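Local coordinates for protein plantazolicin methyltransferase BamL (Bacillus amyloliquefaciens subsp. plantarum, PDB 5DLY) that probably transfers methyl groups from S-adenosylmethionine to the N-terminal amine of desmethylplantazolicin, a late step in making the antibiotic plantazolicin, at residues T4-S9 with K137-I142; Q72-L77 with I104-I109; Y157-D162 with L257-I262. All blocks are in the same frame, centred on the assembly; numbering follows the deposited sequence.

In the fold
All three contacts belong to one Rossmann-like methyltransferase chain whose sheet runs 3-2-1-4-5-7-6. Interaction 3 pairs strands 154-160 and 258-265 near the middle, about 7 Å from the centre of the chain, and carries Asp160 and Leu161 of the substrate-analog pocket. Interaction 2 lies by strand 107-110 at one border of that sheet; its centre is about 21 Å from that of interaction 3, and the side chain of Phe108 comes within about 7 Å of that of Asp90, which binds S-adenosylhomocysteine. Interaction 1 sits off the sheet, its centre about 16 Å from that of interaction 3; Lys137 has its side chain about 7 Å from the bound S-adenosylhomocysteine. Along the chain, interaction 2 is nested inside the loop closed by interaction 1.

Interaction 1 (T4-S9 with K137-I142); sequences TIVRES and KNPIAI
Val6 of the N-terminal helix packs its two methyl groups against the start of helix 139-148. CG1 meets the Pro139 ring tip to tip, 3.8 Å from CG, while CG2 lies 3.7 Å from Ile140 CD1. The valine stands with CG1 anti to its backbone N (chi1 164°), which turns that methyl to the proline and the other to the isoleucine. Beside this apolar patch, Arg7 bends at chi2 and chi3 and lays its guanidinium by the residues just before the helix. NH2 is 2.9 Å from Lys137 O, which lies at the edge of the group, near its plane. A water accepts from Arg7 NH1 at 3.2 Å and, weakly, from Ile140 N. In the next shell, Glu10 and Glu3 form salt bridges with NH2 and NH1 of Arg7, Arg13 gives a hydrogen bond to Lys137 O, and the Asn138 amide donates to Glu114. Leu198 and Val202 of helix 192-203 touch Ile140. Two carboxylates thus probably offset the charge of Arg7 beside Arg13, and the N-terminal helix meets the start of helix 139-148 chiefly through methyl packing, with one water bridge whose Ile140 side is weak.

Interaction 2 (Q72-L77 with I104-I109); sequences QVIQYL and INASFI
Phe108 presents the far end of its ring to Ile74, and the two side chains reach toward each other tip to tip. Ile74 CD1 comes in obliquely, 3.4 Å from Phe108 CE1, a tight approach for a methyl and an aromatic carbon. Its branch methyl CG2 lies 3.8 Å from Phe108 CZ, and thus both limbs of the isoleucine bear on the outer ring carbons. The other flat group here, the Gln75 amide, takes part through its nitrogen: NE2 sits 3.7 Å from Ile104 CD1, a plain van der Waals approach. The two chains cross at about a right angle, and the same Ile104 methyl also rests 3.7 Å from Gln75 CA, against the helix backbone. A bend of the Gln75 chain at chi2 goes with the amide lying by that methyl.

Between these two points of contact, Ala106 CB fits against Ile74 CG2 at 3.7 Å, and Ile104 CG2 stands farther off, 4.3 Å from the same methyl. No hydrogen bond crosses between the two segments, so their contact is van der Waals packing, mostly apolar. Asn105, at the centre of an inverse gamma turn, lets the chain turn between Ile104 and Ala106, whose CB atoms both point toward the helix.

Helix 72-80 follows strand 62-66 and leads into strand 85-90, a beta-alpha-beta crossover of the Rossmann-like core. Ile74 also touches Leu86 and Asp65 on those two strands, Phe108 reaches Cys68 in the loop after strand 62-66, and strand 107-110 hydrogen-bonds to strand 85-90 at the border of the sheet.

Interaction 3 (Y157-D162 with L257-I262); sequences YIVDLD and LLHGWI. With 5D7 (prop-2-en-1-yl 2-[(1S)-1-amino-4-carbamimidamidobutyl]-1,3-thiazole-4-carboxylate), chain B.
Strands 157-160 and 258-262 run antiparallel at 165°, tied by four backbone hydrogen bonds, two between Ile158 and Gly260 (Ile158 N to Gly260 O 2.8 Å) and two between Asp160 and Leu258. Tyr157, Val159, His259 and Trp261 share one face of the sheet. There the Tyr157 ring forms an offset stack on the six-membered ring of Trp261, centroids 3.9 Å apart and planes at 19°. The tyrosine has CG anti to its backbone N (chi1 -178°), which sets the base of its ring beside the indole. CD1 of the tyrosine sits over the indole, and Val159 CG2 lies over the opposite face of the phenol, toward its rim. The hydroxyl is at the edge of the neighbouring histidine ring, with OH 3.1 Å from His259 CD2. Trp261 gives its NE1 hydrogen to Gly219 O and stacks on Phe51 and Phe221 as well.

On the other face, Gly260 sits opposite Ile158, and Asp160 turns its carboxylate away from Leu258 toward the substrate analog. OD1 accepts from the ligand's NE at 2.9 Å, and OD2 accepts from its NH2 at 2.9 Å, a two-pronged grip on the guanidinium. Gly134 N also donates to OD2, and Leu161 N donates weakly to OD1, so the backbone helps to fix the group. Leu161 CD2 meets the ligand at C6 of the ester, 3.5 Å away, while its CD1 approaches the guanidinium. Leu258 CD2 packs 3.7 Å from Asp162 CB, the two side chains crossing at about a right angle.

Gln185 O, Ser189 OG and Leu131 O are also hydrogen-bonded to the analog. A carboxylate carried by a central strand, gripping the arginine-like side chain of the analog, is consistent with selection of a substrate that begins with arginine.

Interaction 1 (T4-S9 with K137-I142)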
loop_
_atom_site.group_PDB
_atom_site.type_symbol
_atom_site.label_atom_id
_atom_site.label_comp_id
_atom_site.label_asym_id
_atom_site.label_seq_id
_atom_site.Cartn_x
_atom_site.Cartn_y
_atom_site.Cartn_z
ATOM N N THR A 4 10.525 19.830 -1.652
ATOM C CA THR A 4 10.223 20.580 -2.872
ATOM C C THR A 4 9.805 19.675 -4.043
ATOM O O THR A 4 8.877 20.017 -4.783
ATOM C CB THR A 4 11.391 21.490 -3.310
ATOM O OG1 THR A 4 11.963 22.135 -2.167
ATOM C CG2 THR A 4 10.889 22.552 -4.274
ATOM N N ILE A 5 10.467 18.528 -4.197
ATOM C CA ILE A 5 10.061 17.537 -5.210
ATOM C C ILE A 5 8.597 17.150 -4.981
ATOM O O ILE A 5 7.796 17.110 -5.919
ATOM C CB ILE A 5 10.955 16.278 -5.171
ATOM C CG1 ILE A 5 12.304 16.563 -5.839
ATOM C CG2 ILE A 5 10.278 15.092 -5.864
ATOM C CD1 ILE A 5 13.422 15.640 -5.408
ATOM N N VAL A 6 8.255 16.889 -3.724
ATOM C CA VAL A 6 6.878 16.555 -3.353
ATOM C C VAL A 6 5.909 17.715 -3.623
ATOM O O VAL A 6 4.828 17.502 -4.167
ATOM C CB VAL A 6 6.798 16.051 -1.892
ATOM C CG1 VAL A 6 5.368 16.080 -1.365
ATOM C CG2 VAL A 6 7.376 14.650 -1.804
ATOM N N ARG A 7 6.300 18.940 -3.271
ATOM C CA ARG A 7 5.432 20.098 -3.514
ATOM C C ARG A 7 5.221 20.370 -5.000
ATOM O O ARG A 7 4.124 20.753 -5.413
ATOM C CB ARG A 7 5.955 21.368 -2.817
ATOM C CG ARG A 7 5.897 21.348 -1.293
ATOM C CD ARG A 7 4.524 21.695 -0.719
ATOM N NE ARG A 7 3.506 20.668 -0.965
ATOM C CZ ARG A 7 3.460 19.476 -0.368
ATOM N NH1 ARG A 7 4.380 19.119 0.521
ATOM N NH2 ARG A 7 2.492 18.627 -0.685
ATOM N N GLU A 8 6.263 20.150 -5.796
ATOM C CA GLU A 8 6.209 20.459 -7.224
ATOM C C GLU A 8 5.438 19.430 -8.037
ATOM O O GLU A 8 5.000 19.721 -9.153
ATOM C CB GLU A 8 7.613 20.667 -7.796
ATOM C CG GLU A 8 8.208 22.025 -7.447
ATOM C CD GLU A 8 7.340 23.190 -7.902
ATOM O OE1 GLU A 8 6.691 23.823 -7.046
ATOM O OE2 GLU A 8 7.290 23.469 -9.114
ATOM N N SER A 9 5.266 18.238 -7.464
ATOM C CA SER A 9 4.451 17.181 -8.069
ATOM C C SER A 9 3.036 17.115 -7.481
ATOM O O SER A 9 2.251 16.225 -7.829
ATOM C CB SER A 9 5.151 15.821 -7.952
ATOM O OG SER A 9 5.605 15.565 -6.634
ATOM N N LYS A 137 -2.226 14.303 -1.268
ATOM C CA LYS A 137 -1.720 15.667 -1.420
ATOM C C LYS A 137 -0.428 15.909 -0.626
ATOM O O LYS A 137 0.525 16.525 -1.123
ATOM C CB LYS A 137 -2.797 16.682 -1.017
ATOM C CG LYS A 137 -2.355 18.137 -1.157
ATOM C CD LYS A 137 -3.475 19.100 -0.779
ATOM C CE LYS A 137 -3.002 20.550 -0.839
ATOM N NZ LYS A 137 -4.101 21.496 -0.483
ATOM N N ASN A 138 -0.398 15.402 0.603
ATOM C CA ASN A 138 0.698 15.639 1.530
ATOM C C ASN A 138 1.311 14.323 2.033
ATOM O O ASN A 138 1.183 13.981 3.212
ATOM C CB ASN A 138 0.188 16.495 2.691
ATOM C CG ASN A 138 -0.308 17.857 2.231
ATOM O OD1 ASN A 138 0.467 18.650 1.694
ATOM N ND2 ASN A 138 -1.595 18.131 2.433
ATOM N N PRO A 139 2.005 13.587 1.140
ATOM C CA PRO A 139 2.520 12.270 1.519
ATOM C C PRO A 139 3.532 12.271 2.666
ATOM O O PRO A 139 3.517 11.349 3.487
ATOM C CB PRO A 139 3.141 11.739 0.225
ATOM C CG PRO A 139 3.421 12.943 -0.600
ATOM C CD PRO A 139 2.322 13.910 -0.266
ATOM N N ILE A 140 4.407 13.280 2.736
ATOM C CA ILE A 140 5.392 13.327 3.823
ATOM C C ILE A 140 4.707 13.555 5.180
ATOM O O ILE A 140 5.035 12.885 6.165
ATOM C CB ILE A 140 6.485 14.395 3.563
ATOM C CG1 ILE A 140 7.157 14.154 2.202
ATOM C CG2 ILE A 140 7.519 14.391 4.679
ATOM C CD1 ILE A 140 8.141 15.232 1.779
ATOM N N ALA A 141 3.734 14.468 5.217
ATOM C CA ALA A 141 2.949 14.717 6.427
ATOM C C ALA A 141 2.231 13.452 6.886
ATOM O O ALA A 141 2.216 13.135 8.076
ATOM C CB ALA A 141 1.940 15.838 6.204
ATOM N N ILE A 142 1.657 12.716 5.941
ATOM C CA ILE A 142 0.937 11.501 6.312
ATOM C C ILE A 142 1.889 10.474 6.910
ATOM O O ILE A 142 1.597 9.891 7.954
ATOM C CB ILE A 142 0.147 10.915 5.123
ATOM C CG1 ILE A 142 -1.090 11.784 4.879
ATOM C CG2 ILE A 142 -0.271 9.468 5.402
ATOM C CD1 ILE A 142 -1.750 11.586 3.531
HETATM O O HOH W 1 3.810 16.452 2.278
#

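Interaction 2 (Q72-L77 with I104-I109)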
loop_
_atom_site.group_PDB
_atom_site.type_symbol
_atom_site.label_atom_id
_atom_site.label_comp_id
_atom_site.label_asym_id
_atom_site.label_seq_id
_atom_site.Cartn_x
_atom_site.Cartn_y
_atom_site.Cartn_z
ATOM N N GLN A 72 -11.663 -4.530 0.773
ATOM C CA GLN A 72 -11.209 -5.841 0.300
ATOM C C GLN A 72 -10.028 -6.386 1.109
ATOM O O GLN A 72 -9.990 -7.568 1.450
ATOM C CB GLN A 72 -10.826 -5.780 -1.185
ATOM C CG GLN A 72 -11.976 -5.445 -2.133
ATOM C CD GLN A 72 -12.097 -3.963 -2.463
ATOM O OE1 GLN A 72 -11.851 -3.091 -1.626
ATOM N NE2 GLN A 72 -12.492 -3.672 -3.701
ATOM N N VAL A 73 -9.059 -5.527 1.421
ATOM C CA VAL A 73 -7.900 -5.960 2.203
ATOM C C VAL A 73 -8.320 -6.373 3.608
ATOM O O VAL A 73 -7.863 -7.386 4.135
ATOM C CB VAL A 73 -6.794 -4.873 2.234
ATOM C CG1 VAL A 73 -5.775 -5.143 3.338
ATOM C CG2 VAL A 73 -6.099 -4.808 0.886
ATOM N N ILE A 74 -9.202 -5.592 4.214
ATOM C CA ILE A 74 -9.701 -5.916 5.538
ATOM C C ILE A 74 -10.539 -7.198 5.507
ATOM O O ILE A 74 -10.442 -8.026 6.416
ATOM C CB ILE A 74 -10.418 -4.696 6.152
ATOM C CG1 ILE A 74 -9.350 -3.703 6.641
ATOM C CG2 ILE A 74 -11.369 -5.108 7.273
ATOM C CD1 ILE A 74 -9.859 -2.322 6.966
ATOM N N GLN A 75 -11.310 -7.392 4.444
ATOM C CA GLN A 75 -12.028 -8.656 4.279
ATOM C C GLN A 75 -11.076 -9.861 4.255
ATOM O O GLN A 75 -11.325 -10.872 4.927
ATOM C CB GLN A 75 -12.913 -8.627 3.034
ATOM C CG GLN A 75 -13.684 -9.921 2.833
ATOM C CD GLN A 75 -15.139 -9.687 2.526
ATOM O OE1 GLN A 75 -15.491 -9.219 1.448
ATOM N NE2 GLN A 75 -16.001 -10.014 3.482
ATOM N N TYR A 76 -9.993 -9.743 3.482
ATOM C CA TYR A 76 -8.976 -10.787 3.394
ATOM C C TYR A 76 -8.411 -11.112 4.770
ATOM O O TYR A 76 -8.296 -12.285 5.133
ATOM C CB TYR A 76 -7.842 -10.346 2.461
ATOM C CG TYR A 76 -6.778 -11.400 2.227
ATOM C CD1 TYR A 76 -5.682 -11.520 3.077
ATOM C CD2 TYR A 76 -6.864 -12.261 1.140
ATOM C CE1 TYR A 76 -4.699 -12.478 2.860
ATOM C CE2 TYR A 76 -5.890 -13.227 0.916
ATOM C CZ TYR A 76 -4.813 -13.331 1.774
ATOM O OH TYR A 76 -3.851 -14.290 1.538
ATOM N N LEU A 77 -8.066 -10.075 5.531
ATOM C CA LEU A 77 -7.500 -10.239 6.870
ATOM C C LEU A 77 -8.497 -10.874 7.834
ATOM O O LEU A 77 -8.117 -11.715 8.652
ATOM C CB LEU A 77 -6.989 -8.904 7.415
ATOM C CG LEU A 77 -5.704 -8.407 6.742
ATOM C CD1 LEU A 77 -5.473 -6.934 7.033
ATOM C CD2 LEU A 77 -4.512 -9.246 7.188
ATOM N N ILE A 104 -18.276 -6.663 8.671
ATOM C CA ILE A 104 -17.087 -7.258 9.276
ATOM C C ILE A 104 -16.778 -6.578 10.603
ATOM O O ILE A 104 -17.052 -5.393 10.779
ATOM C CB ILE A 104 -15.853 -7.078 8.352
ATOM C CG1 ILE A 104 -16.016 -7.890 7.069
ATOM C CG2 ILE A 104 -14.554 -7.458 9.056
ATOM C CD1 ILE A 104 -15.039 -7.492 5.986
ATOM N N ASN A 105 -16.195 -7.333 11.529
ATOM C CA ASN A 105 -15.699 -6.767 12.765
ATOM C C ASN A 105 -14.435 -5.941 12.485
ATOM O O ASN A 105 -13.312 -6.436 12.594
ATOM C CB ASN A 105 -15.443 -7.873 13.792
ATOM C CG ASN A 105 -15.022 -7.335 15.145
ATOM O OD1 ASN A 105 -15.343 -6.199 15.512
ATOM N ND2 ASN A 105 -14.303 -8.155 15.903
ATOM N N ALA A 106 -14.659 -4.684 12.101
ATOM C CA ALA A 106 -13.600 -3.729 11.750
ATOM C C ALA A 106 -14.161 -2.318 11.847
ATOM O O ALA A 106 -15.374 -2.130 11.746
ATOM C CB ALA A 106 -13.102 -3.987 10.338
ATOM N N SER A 107 -13.279 -1.340 12.051
ATOM C CA SER A 107 -13.651 0.076 12.089
ATOM C C SER A 107 -13.287 0.755 10.774
ATOM O O SER A 107 -12.141 0.678 10.319
ATOM C CB SER A 107 -12.943 0.793 13.239
ATOM O OG SER A 107 -13.356 0.293 14.498
ATOM N N PHE A 108 -14.261 1.422 10.166
ATOM C CA PHE A 108 -14.044 2.144 8.917
ATOM C C PHE A 108 -14.301 3.628 9.104
ATOM O O PHE A 108 -15.328 4.028 9.658
ATOM C CB PHE A 108 -14.939 1.578 7.815
ATOM C CG PHE A 108 -14.479 0.245 7.308
ATOM C CD1 PHE A 108 -13.336 0.154 6.519
ATOM C CD2 PHE A 108 -15.183 -0.920 7.625
ATOM C CE1 PHE A 108 -12.894 -1.072 6.059
ATOM C CE2 PHE A 108 -14.741 -2.153 7.162
ATOM C CZ PHE A 108 -13.602 -2.223 6.366
ATOM N N ILE A 109 -13.339 4.436 8.663
ATOM C CA ILE A 109 -13.355 5.882 8.865
ATOM C C ILE A 109 -13.353 6.585 7.518
ATOM O O ILE A 109 -12.545 6.239 6.637
ATOM C CB ILE A 109 -12.099 6.325 9.657
ATOM C CG1 ILE A 109 -11.975 5.572 10.986
ATOM C CG2 ILE A 109 -12.092 7.834 9.887
ATOM C CD1 ILE A 109 -10.544 5.189 11.304
#

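Interaction 3 (Y157-D162 with L257-I262)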
loop_
_atom_site.group_PDB
_atom_site.type_symbol
_atom_site.label_atom_id
_atom_site.label_comp_id
_atom_site.label_asym_id
_atom_site.label_seq_id
_atom_site.Cartn_x
_atom_site.Cartn_y
_atom_site.Cartn_z
ATOM N N TYR A 157 4.174 -0.796 5.594
ATOM C CA TYR A 157 4.522 -1.380 4.298
ATOM C C TYR A 157 3.780 -0.629 3.198
ATOM O O TYR A 157 2.554 -0.542 3.220
ATOM C CB TYR A 157 4.213 -2.886 4.266
ATOM C CG TYR A 157 4.593 -3.598 2.977
ATOM C CD1 TYR A 157 5.796 -3.313 2.329
ATOM C CD2 TYR A 157 3.756 -4.576 2.417
ATOM C CE1 TYR A 157 6.154 -3.974 1.151
ATOM C CE2 TYR A 157 4.107 -5.245 1.248
ATOM C CZ TYR A 157 5.306 -4.926 0.614
ATOM O OH TYR A 157 5.668 -5.571 -0.552
ATOM N N ILE A 158 4.537 -0.094 2.244
ATOM C CA ILE A 158 4.018 0.765 1.178
ATOM C C ILE A 158 4.335 0.106 -0.153
ATOM O O ILE A 158 5.487 -0.258 -0.401
ATOM C CB ILE A 158 4.706 2.160 1.200
ATOM C CG1 ILE A 158 4.537 2.846 2.564
ATOM C CG2 ILE A 158 4.161 3.055 0.086
ATOM C CD1 ILE A 158 5.391 4.088 2.756
ATOM N N VAL A 159 3.319 -0.076 -0.997
ATOM C CA VAL A 159 3.510 -0.615 -2.340
ATOM C C VAL A 159 2.861 0.382 -3.282
ATOM O O VAL A 159 1.721 0.737 -3.094
ATOM C CB VAL A 159 2.852 -2.010 -2.507
ATOM C CG1 VAL A 159 3.132 -2.587 -3.892
ATOM C CG2 VAL A 159 3.364 -2.959 -1.437
ATOM N N ASP A 160 3.592 0.852 -4.284
ATOM C CA ASP A 160 3.022 1.802 -5.225
ATOM C C ASP A 160 3.666 1.744 -6.597
ATOM O O ASP A 160 4.698 1.092 -6.791
ATOM C CB ASP A 160 3.111 3.231 -4.668
ATOM C CG ASP A 160 2.003 4.155 -5.205
ATOM O OD1 ASP A 160 0.977 3.653 -5.738
ATOM O OD2 ASP A 160 2.157 5.390 -5.057
ATOM N N LEU A 161 3.037 2.430 -7.547
ATOM C CA LEU A 161 3.585 2.582 -8.892
ATOM C C LEU A 161 4.912 3.329 -8.887
ATOM O O LEU A 161 5.121 4.231 -8.070
ATOM C CB LEU A 161 2.610 3.372 -9.760
ATOM C CG LEU A 161 1.209 2.797 -9.943
ATOM C CD1 LEU A 161 0.373 3.763 -10.774
ATOM C CD2 LEU A 161 1.255 1.428 -10.593
ATOM N N ASP A 162 5.789 2.949 -9.817
ATOM C CA ASP A 162 7.027 3.681 -10.089
ATOM C C ASP A 162 6.781 4.520 -11.332
ATOM O O ASP A 162 6.382 3.982 -12.365
ATOM C CB ASP A 162 8.165 2.683 -10.342
ATOM C CG ASP A 162 9.534 3.344 -10.466
ATOM O OD1 ASP A 162 9.630 4.501 -10.919
ATOM O OD2 ASP A 162 10.524 2.663 -10.126
ATOM N N LEU A 257 7.076 -2.727 -9.128
ATOM C CA LEU A 257 6.454 -1.747 -8.245
ATOM C C LEU A 257 7.484 -1.250 -7.242
ATOM O O LEU A 257 8.503 -1.911 -7.017
ATOM C CB LEU A 257 5.285 -2.400 -7.501
ATOM C CG LEU A 257 4.072 -2.761 -8.365
ATOM C CD1 LEU A 257 3.191 -3.782 -7.669
ATOM C CD2 LEU A 257 3.261 -1.523 -8.706
ATOM N N LEU A 258 7.218 -0.089 -6.645
ATOM C CA LEU A 258 7.979 0.360 -5.476
ATOM C C LEU A 258 7.491 -0.372 -4.228
ATOM O O LEU A 258 6.276 -0.465 -3.993
ATOM C CB LEU A 258 7.794 1.860 -5.273
ATOM C CG LEU A 258 8.080 2.804 -6.442
ATOM C CD1 LEU A 258 7.781 4.232 -6.019
ATOM C CD2 LEU A 258 9.532 2.674 -6.862
ATOM N N HIS A 259 8.434 -0.900 -3.442
ATOM C CA HIS A 259 8.134 -1.533 -2.159
ATOM C C HIS A 259 8.949 -0.833 -1.090
ATOM O O HIS A 259 10.171 -0.761 -1.197
ATOM C CB HIS A 259 8.499 -3.019 -2.187
ATOM C CG HIS A 259 7.828 -3.778 -3.282
ATOM N ND1 HIS A 259 8.281 -3.747 -4.581
ATOM C CD2 HIS A 259 6.736 -4.582 -3.279
ATOM C CE1 HIS A 259 7.492 -4.488 -5.336
ATOM N NE2 HIS A 259 6.558 -5.017 -4.571
ATOM N N GLY A 260 8.280 -0.292 -0.077
ATOM C CA GLY A 260 8.965 0.458 0.979
ATOM C C GLY A 260 8.527 -0.011 2.345
ATOM O O GLY A 260 7.346 -0.307 2.553
ATOM N N TRP A 261 9.488 -0.123 3.261
ATOM C CA TRP A 261 9.215 -0.486 4.647
ATOM C C TRP A 261 9.778 0.558 5.581
ATOM O O TRP A 261 10.912 1.028 5.394
ATOM C CB TRP A 261 9.858 -1.831 5.025
ATOM C CG TRP A 261 9.505 -2.984 4.146
ATOM C CD1 TRP A 261 10.029 -3.265 2.922
ATOM C CD2 TRP A 261 8.562 -4.022 4.433
ATOM N NE1 TRP A 261 9.463 -4.408 2.413
ATOM C CE2 TRP A 261 8.566 -4.901 3.325
ATOM C CE3 TRP A 261 7.727 -4.307 5.527
ATOM C CZ2 TRP A 261 7.746 -6.032 3.264
ATOM C CZ3 TRP A 261 6.907 -5.436 5.467
ATOM C CH2 TRP A 261 6.924 -6.283 4.339
ATOM N N ILE A 262 8.975 0.925 6.577
ATOM C CA ILE A 262 9.420 1.711 7.716
ATOM C C ILE A 262 9.239 0.793 8.925
ATOM O O ILE A 262 8.114 0.417 9.275
ATOM C CB ILE A 262 8.623 3.027 7.836
ATOM C CG1 ILE A 262 8.951 3.956 6.665
ATOM C CG2 ILE A 262 8.955 3.764 9.126
ATOM C CD1 ILE A 262 7.882 4.995 6.391
HETATM O O9 5D7 B . -1.043 -1.406 -9.328
HETATM C C6 5D7 B . -1.400 -0.867 -10.365
HETATM O O7 5D7 B . -0.941 -1.343 -11.647
HETATM C C8 5D7 B . 0.044 -2.374 -11.759
HETATM C C2 5D7 B . -2.341 0.278 -10.358
HETATM N N3 5D7 B . -2.997 0.668 -9.232
HETATM C C4 5D7 B . -3.823 1.714 -9.386
HETATM S S5 5D7 B . -3.784 2.217 -11.045
HETATM C C1 5D7 B . -2.641 1.013 -11.514
HETATM C CA 5D7 B . -4.694 2.403 -8.411
HETATM N N 5D7 B . -4.704 1.608 -7.190
HETATM C CB 5D7 B . -4.220 3.835 -8.125
HETATM C CG 5D7 B . -2.709 4.018 -7.946
HETATM C CD 5D7 B . -2.458 5.184 -7.001
HETATM N NE 5D7 B . -1.026 5.447 -6.938
HETATM C CZ 5D7 B . -0.289 6.227 -7.731
HETATM N NH2 5D7 B . 0.952 6.334 -7.530
HETATM N NH1 5D7 B . -0.829 6.886 -8.676
HETATM C C3 5D7 B . 0.348 -2.581 -13.221
HETATM C C5 5D7 B . 0.643 -3.777 -13.691
#